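Local structure of alanine racemase (Corynebacterium glutamicum, 2DY3) at residues S243-I248 and F267-P272; F287-D292 and D305-S310; A108-D113 and P148-T153; G139-L144 and H187-P192; A12-T17 and A50-D55. The protein belongs to the alanine racemase family and binds pyridoxal-5'-phosphate in a dimer whose chains pair an N-terminal TIM-type barrel with a C-terminal domain rich in beta strands. All blocks are in the same frame, centred on the assembly; numbering follows the deposited sequence.

Interaction 1: residues S243-I248 and F267-P272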
# COMPACT_ATOMS: atom_id res chain seq x y z
N SER B 243 -7.81 7.79 18.64
CA SER B 243 -9.20 8.18 18.45
C SER B 243 -10.02 8.04 19.72
O SER B 243 -10.90 8.86 20.00
CB SER B 243 -9.83 7.33 17.35
OG SER B 243 -9.79 5.95 17.69
N VAL B 244 -9.74 6.99 20.49
CA VAL B 244 -10.48 6.76 21.72
C VAL B 244 -9.64 6.02 22.75
O VAL B 244 -8.83 5.15 22.41
CB VAL B 244 -11.76 5.91 21.47
CG1 VAL B 244 -12.49 5.68 22.77
CG2 VAL B 244 -12.68 6.60 20.48
N VAL B 245 -9.83 6.38 24.02
CA VAL B 245 -9.14 5.73 25.12
C VAL B 245 -10.25 5.03 25.89
O VAL B 245 -11.20 5.66 26.34
CB VAL B 245 -8.43 6.73 26.04
CG1 VAL B 245 -8.04 6.05 27.35
CG2 VAL B 245 -7.18 7.27 25.34
N LYS B 246 -10.13 3.72 26.02
CA LYS B 246 -11.16 2.93 26.69
C LYS B 246 -10.68 2.28 27.97
O LYS B 246 -9.56 1.77 28.04
CB LYS B 246 -11.66 1.84 25.74
CG LYS B 246 -13.09 1.39 25.96
CD LYS B 246 -14.05 2.53 25.66
CE LYS B 246 -15.39 2.01 25.21
NZ LYS B 246 -15.29 1.39 23.87
N GLN B 247 -11.53 2.30 28.99
CA GLN B 247 -11.18 1.67 30.25
C GLN B 247 -11.88 0.32 30.32
O GLN B 247 -13.07 0.22 30.04
CB GLN B 247 -11.62 2.52 31.44
CG GLN B 247 -11.30 1.86 32.78
CD GLN B 247 -11.60 2.74 33.97
OE1 GLN B 247 -11.36 2.35 35.12
NE2 GLN B 247 -12.12 3.94 33.72
N ILE B 248 -11.12 -0.71 30.68
CA ILE B 248 -11.68 -2.04 30.82
C ILE B 248 -11.84 -2.29 32.31
O ILE B 248 -10.94 -2.81 32.96
CB ILE B 248 -10.74 -3.10 30.22
CG1 ILE B 248 -10.46 -2.78 28.75
CG2 ILE B 248 -11.36 -4.49 30.36
CD1 ILE B 248 -9.46 -3.71 28.10
N PHE B 267 -6.72 0.08 30.80
CA PHE B 267 -7.17 0.94 29.73
C PHE B 267 -6.49 0.51 28.43
O PHE B 267 -5.40 -0.06 28.45
CB PHE B 267 -6.77 2.39 30.01
CG PHE B 267 -7.33 2.94 31.29
CD1 PHE B 267 -8.47 3.74 31.28
CD2 PHE B 267 -6.71 2.68 32.50
CE1 PHE B 267 -8.97 4.27 32.46
CE2 PHE B 267 -7.21 3.21 33.68
CZ PHE B 267 -8.34 4.01 33.66
N VAL B 268 -7.16 0.79 27.32
CA VAL B 268 -6.62 0.51 26.00
C VAL B 268 -6.89 1.77 25.20
O VAL B 268 -7.74 2.58 25.59
CB VAL B 268 -7.33 -0.68 25.28
CG1 VAL B 268 -7.13 -1.96 26.07
CG2 VAL B 268 -8.81 -0.38 25.08
N ALA B 269 -6.16 1.95 24.11
CA ALA B 269 -6.34 3.11 23.25
C ALA B 269 -6.47 2.61 21.82
O ALA B 269 -5.84 1.64 21.42
CB ALA B 269 -5.14 4.06 23.38
N VAL B 270 -7.33 3.28 21.05
CA VAL B 270 -7.53 2.91 19.67
C VAL B 270 -6.77 3.87 18.77
O VAL B 270 -6.89 5.09 18.93
CB VAL B 270 -9.03 2.95 19.30
CG1 VAL B 270 -9.23 2.51 17.86
CG2 VAL B 270 -9.82 2.05 20.24
N VAL B 271 -5.96 3.35 17.86
CA VAL B 271 -5.24 4.22 16.95
C VAL B 271 -5.78 3.93 15.55
O VAL B 271 -5.82 2.79 15.10
CB VAL B 271 -3.70 4.00 17.04
CG1 VAL B 271 -3.40 2.75 17.84
CG2 VAL B 271 -3.07 3.95 15.67
N PRO B 272 -6.25 4.98 14.87
CA PRO B 272 -6.83 4.98 13.52
C PRO B 272 -5.93 4.54 12.37
O PRO B 272 -5.68 5.31 11.45
CB PRO B 272 -7.32 6.42 13.36
CG PRO B 272 -6.28 7.19 14.09
CD PRO B 272 -6.12 6.36 15.36
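Q247 and F267 run side by side in the same direction from adjacent antiparallel strands, and CG of Q247 sits over one face of the F267 ring, 3.8 Å from its centroid, in a CH-pi contact. That CG is anti to the backbone N (chi1 178°), which carries it over the ring; the extended chain then runs on, with CD 3.4 Å from F267 CE1 and the amide plane turned 32° from the ring. On the other face of the sheet, K246 CB packs on V268 CG2 at 3.7 Å. Near the strand end, I248 crosses V268 at about a right angle and brings its CD1 to 3.6 Å from V268 CG1. Reciprocal backbone bonds, K246 N to V268 O and V268 N to K246 O, both 2.7 Å, set the register; farther along are the backbone bonds V270 N to V244 O and S243 N to V270 O. The polar end of K246 leads away to the second subunit, where NZ forms a salt bridge with D124 and hydrogen bonds to the carbonyls of R129 and G131. Strand 267-271 lies between strands 236-247 and 307-312 of the C-terminal mixed sheet, antiparallel to both, with H128 of the second subunit against I248 and V268.

Interaction 2: residues F287-D292 and D305-S310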
# COMPACT_ATOMS: atom_id res chain seq x y z
N PHE B 287 4.96 -5.40 18.36
CA PHE B 287 5.49 -4.06 18.52
C PHE B 287 4.69 -3.17 19.46
O PHE B 287 3.60 -3.53 19.90
CB PHE B 287 5.56 -3.38 17.16
CG PHE B 287 4.22 -2.92 16.66
CD1 PHE B 287 3.85 -1.59 16.74
CD2 PHE B 287 3.31 -3.83 16.13
CE1 PHE B 287 2.60 -1.17 16.31
CE2 PHE B 287 2.06 -3.42 15.70
CZ PHE B 287 1.71 -2.09 15.79
N SER B 288 5.26 -2.00 19.71
CA SER B 288 4.66 -0.98 20.57
C SER B 288 4.73 0.34 19.80
O SER B 288 5.58 0.51 18.94
CB SER B 288 5.46 -0.83 21.86
OG SER B 288 5.62 -2.06 22.55
N VAL B 289 3.82 1.25 20.11
CA VAL B 289 3.85 2.56 19.49
C VAL B 289 4.39 3.45 20.60
O VAL B 289 4.48 3.01 21.75
CB VAL B 289 2.44 3.05 19.07
CG1 VAL B 289 1.76 2.01 18.19
CG2 VAL B 289 1.60 3.35 20.29
N THR B 290 4.76 4.67 20.28
CA THR B 290 5.30 5.56 21.29
C THR B 290 4.50 6.84 21.40
O THR B 290 4.38 7.60 20.44
CB THR B 290 6.77 5.93 21.00
OG1 THR B 290 6.81 6.82 19.88
CG2 THR B 290 7.58 4.70 20.67
N ILE B 291 3.96 7.09 22.59
CA ILE B 291 3.19 8.29 22.86
C ILE B 291 3.98 9.14 23.86
O ILE B 291 4.20 8.73 25.00
CB ILE B 291 1.81 7.94 23.45
CG1 ILE B 291 1.03 7.08 22.46
CG2 ILE B 291 1.04 9.21 23.78
CD1 ILE B 291 -0.34 6.65 22.95
N ASP B 292 4.42 10.31 23.42
CA ASP B 292 5.21 11.20 24.27
C ASP B 292 6.50 10.51 24.71
O ASP B 292 6.94 10.66 25.84
CB ASP B 292 4.41 11.63 25.50
CG ASP B 292 3.29 12.58 25.16
OD1 ASP B 292 3.54 13.56 24.44
OD2 ASP B 292 2.15 12.35 25.63
N ASP B 305 -9.37 -0.86 9.71
CA ASP B 305 -9.16 0.57 9.92
C ASP B 305 -8.44 0.95 11.20
O ASP B 305 -8.12 2.13 11.40
CB ASP B 305 -10.51 1.29 9.89
CG ASP B 305 -11.37 0.87 8.72
OD1 ASP B 305 -10.96 1.09 7.56
OD2 ASP B 305 -12.46 0.33 8.97
N GLN B 306 -8.17 -0.01 12.07
CA GLN B 306 -7.52 0.32 13.33
C GLN B 306 -6.92 -0.86 14.09
O GLN B 306 -7.15 -2.03 13.77
CB GLN B 306 -8.55 1.02 14.23
CG GLN B 306 -9.92 0.34 14.24
CD GLN B 306 -10.94 0.99 15.17
OE1 GLN B 306 -11.26 2.17 15.03
NE2 GLN B 306 -11.45 0.21 16.11
N PHE B 307 -6.13 -0.53 15.11
CA PHE B 307 -5.54 -1.54 15.99
C PHE B 307 -5.55 -0.95 17.39
O PHE B 307 -5.75 0.26 17.57
CB PHE B 307 -4.12 -1.94 15.57
CG PHE B 307 -3.09 -0.85 15.69
CD1 PHE B 307 -2.78 -0.05 14.60
CD2 PHE B 307 -2.39 -0.67 16.88
CE1 PHE B 307 -1.78 0.90 14.69
CE2 PHE B 307 -1.39 0.28 16.97
CZ PHE B 307 -1.08 1.07 15.87
N VAL B 308 -5.34 -1.79 18.39
CA VAL B 308 -5.39 -1.35 19.78
C VAL B 308 -4.07 -1.53 20.52
O VAL B 308 -3.28 -2.43 20.21
CB VAL B 308 -6.49 -2.14 20.54
CG1 VAL B 308 -6.74 -1.51 21.90
CG2 VAL B 308 -7.76 -2.18 19.71
N ILE B 309 -3.84 -0.66 21.49
CA ILE B 309 -2.64 -0.71 22.31
C ILE B 309 -3.07 -0.70 23.78
O ILE B 309 -4.11 -0.12 24.12
CB ILE B 309 -1.71 0.50 22.05
CG1 ILE B 309 -2.41 1.80 22.46
CG2 ILE B 309 -1.34 0.56 20.58
CD1 ILE B 309 -1.52 3.02 22.36
N SER B 310 -2.28 -1.34 24.64
CA SER B 310 -2.61 -1.37 26.05
C SER B 310 -1.85 -0.28 26.80
O SER B 310 -0.64 -0.13 26.67
CB SER B 310 -2.29 -2.75 26.65
OG SER B 310 -0.93 -3.10 26.46
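The rings of F287 and F307 form a T-shaped (edge-to-face) pair, the edge of F287 directed at the face of F307, with centroids 5.7 Å apart and planes at 66°. CZ of F287 makes the approach, standing over one face of the F307 ring, displaced toward its rim and 4.1 Å from its CE2. In F287, CG lies between the backbone N and the carbonyl carbon (chi1 76°), and the end of the side chain comes nearer to F307 than its base. A second aromatic partner of F287 is F337, again edge-to-face.

Strands 288-291 and 307-312 share no hydrogen bond, for they are not sheet neighbours: their short axes pass 8.2 Å apart at 70°. Strand 294-299 joins them in an antiparallel beta meander, and the strand pairings running on through 267-271, 236-247 and 323-325 return to 288-291, closing a small barrel in the C-terminal domain. V289 and I291 point from one wall toward F307 and I309 on the other.

The remaining contacts are apolar and begin with V289. It meets F307 tip to tip, CG1 reaching the ring edge in its plane, 3.8 Å from CZ. Its other branch, CG2, lies 3.8 Å from CD1 of I309, where the two side chains cross at about a right angle. The same I309 methyl touches I291 CD1 at 3.9 Å, and A324 of strand 323-325 packs beside both V289 and I291.

Interaction 3: residues A108-D113 and P148-T153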
# COMPACT_ATOMS: atom_id res chain seq x y z
N ALA B 108 14.31 -3.94 -30.11
CA ALA B 108 13.28 -2.91 -30.20
C ALA B 108 13.89 -1.52 -30.28
O ALA B 108 13.36 -0.64 -30.95
CB ALA B 108 12.34 -3.01 -28.99
N LEU B 109 15.01 -1.33 -29.60
CA LEU B 109 15.69 -0.03 -29.59
C LEU B 109 16.38 0.25 -30.92
O LEU B 109 16.27 1.35 -31.45
CB LEU B 109 16.70 0.03 -28.45
CG LEU B 109 16.06 0.02 -27.05
CD1 LEU B 109 17.11 -0.22 -25.99
CD2 LEU B 109 15.34 1.34 -26.82
N ILE B 110 17.08 -0.74 -31.44
CA ILE B 110 17.79 -0.60 -32.70
C ILE B 110 16.82 -0.35 -33.84
O ILE B 110 17.12 0.38 -34.79
CB ILE B 110 18.61 -1.87 -33.02
CG1 ILE B 110 19.78 -2.00 -32.04
CG2 ILE B 110 19.12 -1.81 -34.45
CD1 ILE B 110 20.50 -3.33 -32.15
N GLU B 111 15.64 -0.94 -33.75
CA GLU B 111 14.64 -0.78 -34.79
C GLU B 111 13.78 0.46 -34.58
O GLU B 111 12.81 0.68 -35.32
CB GLU B 111 13.77 -2.03 -34.89
CG GLU B 111 14.55 -3.26 -35.36
CD GLU B 111 13.73 -4.53 -35.33
OE1 GLU B 111 14.25 -5.59 -35.76
OE2 GLU B 111 12.57 -4.48 -34.86
N THR B 112 14.13 1.28 -33.59
CA THR B 112 13.39 2.51 -33.31
C THR B 112 14.03 3.67 -34.05
O THR B 112 15.24 3.92 -33.92
CB THR B 112 13.40 2.87 -31.81
OG1 THR B 112 12.62 1.92 -31.08
CG2 THR B 112 12.83 4.27 -31.61
N ASP B 113 13.22 4.40 -34.82
CA ASP B 113 13.74 5.54 -35.58
C ASP B 113 13.66 6.84 -34.79
O ASP B 113 12.71 7.61 -34.94
CB ASP B 113 12.99 5.69 -36.91
CG ASP B 113 13.53 6.83 -37.76
OD1 ASP B 113 14.47 7.52 -37.32
OD2 ASP B 113 13.00 7.04 -38.87
N PRO B 148 23.81 3.32 -35.33
CA PRO B 148 24.24 4.73 -35.35
C PRO B 148 23.53 5.60 -34.33
O PRO B 148 24.17 6.28 -33.53
CB PRO B 148 23.90 5.16 -36.78
CG PRO B 148 24.04 3.91 -37.56
CD PRO B 148 23.37 2.89 -36.67
N HIS B 149 22.20 5.56 -34.35
CA HIS B 149 21.38 6.37 -33.45
C HIS B 149 21.40 5.97 -31.98
O HIS B 149 20.83 6.67 -31.15
CB HIS B 149 19.93 6.34 -33.94
CG HIS B 149 19.30 4.99 -33.88
ND1 HIS B 149 19.84 3.88 -34.50
CD2 HIS B 149 18.15 4.57 -33.29
CE1 HIS B 149 19.06 2.84 -34.29
NE2 HIS B 149 18.03 3.23 -33.56
N ILE B 150 22.05 4.87 -31.65
CA ILE B 150 22.10 4.43 -30.25
C ILE B 150 23.43 4.73 -29.57
O ILE B 150 24.48 4.40 -30.09
CB ILE B 150 21.84 2.92 -30.13
CG1 ILE B 150 20.40 2.60 -30.56
CG2 ILE B 150 22.09 2.47 -28.71
CD1 ILE B 150 20.10 1.13 -30.52
N GLU B 151 23.37 5.36 -28.40
CA GLU B 151 24.59 5.64 -27.66
C GLU B 151 24.60 4.84 -26.36
O GLU B 151 23.81 5.10 -25.46
CB GLU B 151 24.73 7.13 -27.32
CG GLU B 151 26.02 7.40 -26.55
CD GLU B 151 26.04 8.73 -25.82
OE1 GLU B 151 27.02 8.98 -25.08
OE2 GLU B 151 25.09 9.53 -25.97
N VAL B 152 25.49 3.86 -26.27
CA VAL B 152 25.59 3.06 -25.07
C VAL B 152 26.43 3.88 -24.09
O VAL B 152 27.64 3.99 -24.25
CB VAL B 152 26.29 1.72 -25.36
CG1 VAL B 152 26.49 0.95 -24.06
CG2 VAL B 152 25.45 0.90 -26.34
N THR B 153 25.77 4.44 -23.09
CA THR B 153 26.45 5.26 -22.10
C THR B 153 27.26 4.45 -21.10
O THR B 153 28.12 5.00 -20.40
CB THR B 153 25.45 6.11 -21.31
OG1 THR B 153 26.17 7.00 -20.44
CG2 THR B 153 24.53 5.22 -20.47
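H149 turns its imidazole toward the carboxyl end of helix 103-110, where carbonyl oxygens gather around NE2. A weak hydrogen bond runs from H149 NE2 to L109 O over 3.3 Å, with an N-H...O angle of 148° and the acceptor near the ring plane. T112 O is nearer to NE2, at 2.9 Å, but its angle is poor for a bond and it lies oblique to the ring. CE1 points at the edge to I110 O, 3.2 Å away. CG of H149 sits between the backbone N and the carbonyl carbon (chi1 65°), on the side of the helix end. With these carbonyls and the negative end of the helix dipole so close, a protonated imidazole would probably be stabilised here.

Within 108-113, T112 OG1 donates to A108 O at 2.7 Å and T112 N to L109 O, holding the chain close to the helix as E111 leaves helical geometry.

Apolar packing rests on I150. Its CD1 presses on I110 CG1 at 3.5 Å, tighter than usual for two carbons, the side chains crossing at about a right angle, and it also lies 4.1 Å from L109 CB. Further back, I150 CG1 covers the centre of one face of the H149 ring.

The contact therefore joins the end of helix 103-110 to the start of barrel strand 150-156, with L144 of helix 134-146 and V119 of strand 117-122 packed against I150.

Interaction 4: residues G139-L144 and H187-P192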
# COMPACT_ATOMS: atom_id res chain seq x y z
N GLY B 139 26.19 -11.16 -29.00
CA GLY B 139 25.19 -10.68 -29.94
C GLY B 139 24.70 -9.27 -29.66
O GLY B 139 24.64 -8.44 -30.56
N VAL B 140 24.35 -9.01 -28.40
CA VAL B 140 23.85 -7.71 -27.99
C VAL B 140 24.85 -6.57 -28.19
O VAL B 140 24.49 -5.51 -28.70
CB VAL B 140 23.39 -7.72 -26.51
CG1 VAL B 140 23.11 -6.29 -26.05
CG2 VAL B 140 22.14 -8.59 -26.36
N PHE B 141 26.10 -6.77 -27.78
CA PHE B 141 27.09 -5.71 -27.94
C PHE B 141 27.31 -5.46 -29.44
O PHE B 141 27.41 -4.32 -29.88
CB PHE B 141 28.44 -6.09 -27.29
CG PHE B 141 28.35 -6.35 -25.80
CD1 PHE B 141 27.28 -5.89 -25.05
CD2 PHE B 141 29.36 -7.05 -25.15
CE1 PHE B 141 27.22 -6.12 -23.68
CE2 PHE B 141 29.31 -7.29 -23.78
CZ PHE B 141 28.23 -6.82 -23.05
N SER B 142 27.36 -6.53 -30.21
CA SER B 142 27.56 -6.41 -31.65
C SER B 142 26.42 -5.63 -32.30
O SER B 142 26.65 -4.76 -33.14
CB SER B 142 27.67 -7.79 -32.29
OG SER B 142 27.82 -7.68 -33.69
N ALA B 143 25.20 -5.96 -31.91
CA ALA B 143 24.02 -5.30 -32.45
C ALA B 143 23.97 -3.81 -32.11
O ALA B 143 23.74 -2.98 -32.98
CB ALA B 143 22.76 -6.00 -31.95
N LEU B 144 24.18 -3.49 -30.83
CA LEU B 144 24.14 -2.09 -30.41
C LEU B 144 25.28 -1.25 -31.02
O LEU B 144 25.09 -0.08 -31.31
CB LEU B 144 24.17 -2.02 -28.88
CG LEU B 144 22.96 -2.68 -28.19
CD1 LEU B 144 23.18 -2.75 -26.68
CD2 LEU B 144 21.68 -1.89 -28.52
N HIS B 187 34.16 -4.67 -28.60
CA HIS B 187 33.20 -4.54 -29.69
C HIS B 187 33.02 -3.09 -30.13
O HIS B 187 32.23 -2.80 -31.01
CB HIS B 187 31.84 -5.11 -29.28
CG HIS B 187 31.70 -6.57 -29.55
ND1 HIS B 187 31.50 -7.09 -30.81
CD2 HIS B 187 31.76 -7.64 -28.71
CE1 HIS B 187 31.45 -8.41 -30.74
NE2 HIS B 187 31.60 -8.77 -29.48
N GLY B 188 33.76 -2.18 -29.50
CA GLY B 188 33.64 -0.78 -29.87
C GLY B 188 32.71 0.03 -28.99
O GLY B 188 32.46 1.20 -29.28
N LEU B 189 32.18 -0.57 -27.93
CA LEU B 189 31.30 0.16 -27.03
C LEU B 189 32.14 0.71 -25.89
O LEU B 189 32.57 -0.03 -25.00
CB LEU B 189 30.20 -0.74 -26.46
CG LEU B 189 29.12 -1.28 -27.42
CD1 LEU B 189 28.19 -2.20 -26.64
CD2 LEU B 189 28.35 -0.14 -28.05
N GLU B 190 32.37 2.02 -25.91
CA GLU B 190 33.17 2.69 -24.89
C GLU B 190 32.68 2.42 -23.47
O GLU B 190 33.48 2.18 -22.57
CB GLU B 190 33.19 4.20 -25.14
CG GLU B 190 33.93 4.98 -24.05
CD GLU B 190 33.93 6.49 -24.27
OE1 GLU B 190 32.90 7.03 -24.72
OE2 GLU B 190 34.96 7.13 -23.99
N CYS B 191 31.36 2.45 -23.26
CA CYS B 191 30.79 2.24 -21.93
C CYS B 191 31.49 3.17 -20.93
O CYS B 191 32.07 2.72 -19.95
CB CYS B 191 30.97 0.78 -21.49
SG CYS B 191 30.02 -0.42 -22.45
N PRO B 192 31.41 4.49 -21.17
CA PRO B 192 32.00 5.56 -20.37
C PRO B 192 31.61 5.60 -18.90
O PRO B 192 32.45 5.86 -18.03
CB PRO B 192 31.54 6.83 -21.09
CG PRO B 192 31.28 6.38 -22.47
CD PRO B 192 30.65 5.04 -22.30
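F141 and S142 of helix 134-146 receive H187 and L189, on either side of G188 in the Schellman motif that ends helix 169-186; the contact sets helix 134-146 against the loop that follows helix 169-186 in the TIM-type barrel. G188, with positive phi, makes the turn; a CB there would be jammed against the carbonyl O of H187.

F141 comes first along the helix. Its CB lies 3.9 Å from H187 CD2, which sits at the edge of the phenyl ring near its plane, and 4.0 Å from L189 CD1. CG of F141 is anti to the carbonyl carbon (chi1 -59°), and the ring leads away from the loop toward I121, M155, L183 and A184, deep between helices and strands. L189 crosses F141 at about a right angle, and its CD1 rests against the helix backbone itself, 3.9 Å from both the CA and the carbonyl O of F141.

S142, more exposed, lies beneath the imidazole of H187: its backbone N is over one face of the ring, offset toward the rim, and its CB is 4.1 Å from CE1. The ring is held from the same helix, since H187 NE2 is hydrogen-bonded to OE2 of E138, whose carboxylate would probably favour a protonated histidine.

L144, three residues after F141, packs its side chain with I110, I150 and V152, and adds a looser contact through its backbone C, 4.4 Å from CD2 of L189.

Interaction 5: residues A12-T17 and A50-D55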
# COMPACT_ATOMS: atom_id res chain seq x y z
N ALA B 12 16.35 16.47 6.25
CA ALA B 12 17.07 15.23 6.53
C ALA B 12 17.53 14.64 5.20
O ALA B 12 18.63 14.11 5.10
CB ALA B 12 16.17 14.25 7.26
N ILE B 13 16.67 14.74 4.19
CA ILE B 13 16.99 14.23 2.86
C ILE B 13 18.15 15.01 2.23
O ILE B 13 19.07 14.43 1.64
CB ILE B 13 15.75 14.28 1.93
CG1 ILE B 13 14.72 13.25 2.40
CG2 ILE B 13 16.15 14.00 0.48
CD1 ILE B 13 13.46 13.19 1.57
N ALA B 14 18.11 16.33 2.36
CA ALA B 14 19.17 17.16 1.82
C ALA B 14 20.48 16.77 2.51
O ALA B 14 21.51 16.59 1.87
CB ALA B 14 18.86 18.63 2.05
N HIS B 15 20.41 16.64 3.83
CA HIS B 15 21.58 16.25 4.62
C HIS B 15 22.15 14.94 4.10
O HIS B 15 23.34 14.83 3.81
CB HIS B 15 21.18 16.08 6.09
CG HIS B 15 22.23 15.41 6.92
ND1 HIS B 15 23.35 16.06 7.37
CD2 HIS B 15 22.34 14.13 7.35
CE1 HIS B 15 24.11 15.21 8.04
NE2 HIS B 15 23.52 14.03 8.05
N ASN B 16 21.28 13.94 3.99
CA ASN B 16 21.66 12.62 3.50
C ASN B 16 22.30 12.74 2.12
O ASN B 16 23.29 12.07 1.82
CB ASN B 16 20.43 11.71 3.42
CG ASN B 16 19.83 11.42 4.78
OD1 ASN B 16 18.66 11.05 4.90
ND2 ASN B 16 20.64 11.55 5.83
N THR B 17 21.73 13.61 1.29
CA THR B 17 22.25 13.82 -0.06
C THR B 17 23.67 14.37 -0.00
O THR B 17 24.55 13.92 -0.74
CB THR B 17 21.36 14.78 -0.86
OG1 THR B 17 20.05 14.22 -1.00
CG2 THR B 17 21.95 15.02 -2.25
N ALA B 50 18.02 16.77 -5.97
CA ALA B 50 18.65 17.38 -7.13
C ALA B 50 19.40 18.64 -6.73
O ALA B 50 20.52 18.89 -7.18
CB ALA B 50 17.59 17.71 -8.18
N ALA B 51 18.77 19.43 -5.87
CA ALA B 51 19.34 20.69 -5.41
C ALA B 51 20.55 20.50 -4.50
O ALA B 51 21.20 21.47 -4.12
CB ALA B 51 18.27 21.51 -4.69
N HIS B 52 20.87 19.25 -4.15
CA HIS B 52 22.02 19.03 -3.29
C HIS B 52 23.14 18.16 -3.83
O HIS B 52 23.91 17.58 -3.06
CB HIS B 52 21.58 18.54 -1.91
CG HIS B 52 20.92 19.60 -1.09
ND1 HIS B 52 19.57 19.87 -1.16
CD2 HIS B 52 21.45 20.53 -0.25
CE1 HIS B 52 19.30 20.93 -0.42
NE2 HIS B 52 20.41 21.34 0.14
N GLY B 53 23.24 18.05 -5.15
CA GLY B 53 24.33 17.27 -5.70
C GLY B 53 24.06 16.08 -6.60
O GLY B 53 24.96 15.68 -7.34
N ALA B 54 22.87 15.51 -6.56
CA ALA B 54 22.58 14.35 -7.40
C ALA B 54 22.95 14.61 -8.86
O ALA B 54 22.57 15.63 -9.44
CB ALA B 54 21.10 13.97 -7.30
N ASP B 55 23.70 13.69 -9.44
CA ASP B 55 24.13 13.80 -10.83
C ASP B 55 23.12 13.13 -11.75
O ASP B 55 23.06 13.42 -12.95
CB ASP B 55 25.49 13.13 -11.01
CG ASP B 55 26.57 13.83 -10.22
OD1 ASP B 55 26.89 14.98 -10.57
OD2 ASP B 55 27.09 13.24 -9.25
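T17 holds CG2 anti to its backbone N, with OG1 at chi1 -62°, and H52 holds CG anti to its carbonyl carbon, at chi1 -72°; these torsions set the threonine methyl against H52 CB and start the histidine side chain toward helix 10-24. The contact belongs to the TIM-type barrel: helix 10-24 meets the turn that leads from helix 42-50 into strand 56-59.

A14 CB stands over one face of the H52 ring, close to the ring normal and 3.5 Å from the centroid, a CH-pi contact. It is displaced toward the rim, and its nearest ring atom is CE1 at 3.4 Å. H52 ND1 is hydrogen-bonded to V48 O in the helix just before the turn, a bond that would fix the rotation of the imidazole and keep its face to the alanine.

T17 crosses H52 at about a right angle. Its CG2 touches H52 CB at 3.6 Å and approaches H52 O to 3.3 Å. The hydroxyl faces its own helix instead: OG1 donates to I13 O at 2.8 Å from 38° out of the carbonyl plane, while T17 N reaches the same oxygen from the opposite face, so two bonds grip it.

A type I turn from A50 to G53 shapes the other side. G53 has a positive phi at which a CB would jam against H52 O, and its own carbonyl accepts a hydrogen bond from NZ of K21. I49 packs against both T17 and A54. Past the histidine, T17 CG2 still lies 4.4 Å from the backbone N atoms of G53 and A54.

Overall arrangement
Interactions 1 and 2 share the C-terminal strand system: A269 N to I309 O and V271 N to F307 O are probable hydrogen bonds between them. Interaction 1 is sheet pairing by backbone bonds, with exposed residues at one end and a link to the second subunit, whereas interaction 2 is wholly buried side-chain packing. The other three belong to the N-terminal barrel; interactions 4 and 5 are mostly buried, interaction 3 only partly so. Interactions 3 and 4 touch, I110 against A143 and V152 against L189, and use strand 150-156 and helix 134-146, which follow each other in the chain. Interaction 5 stands apart, its centre about 32 Å from that of interaction 3. Each of these three places a histidine against a helix.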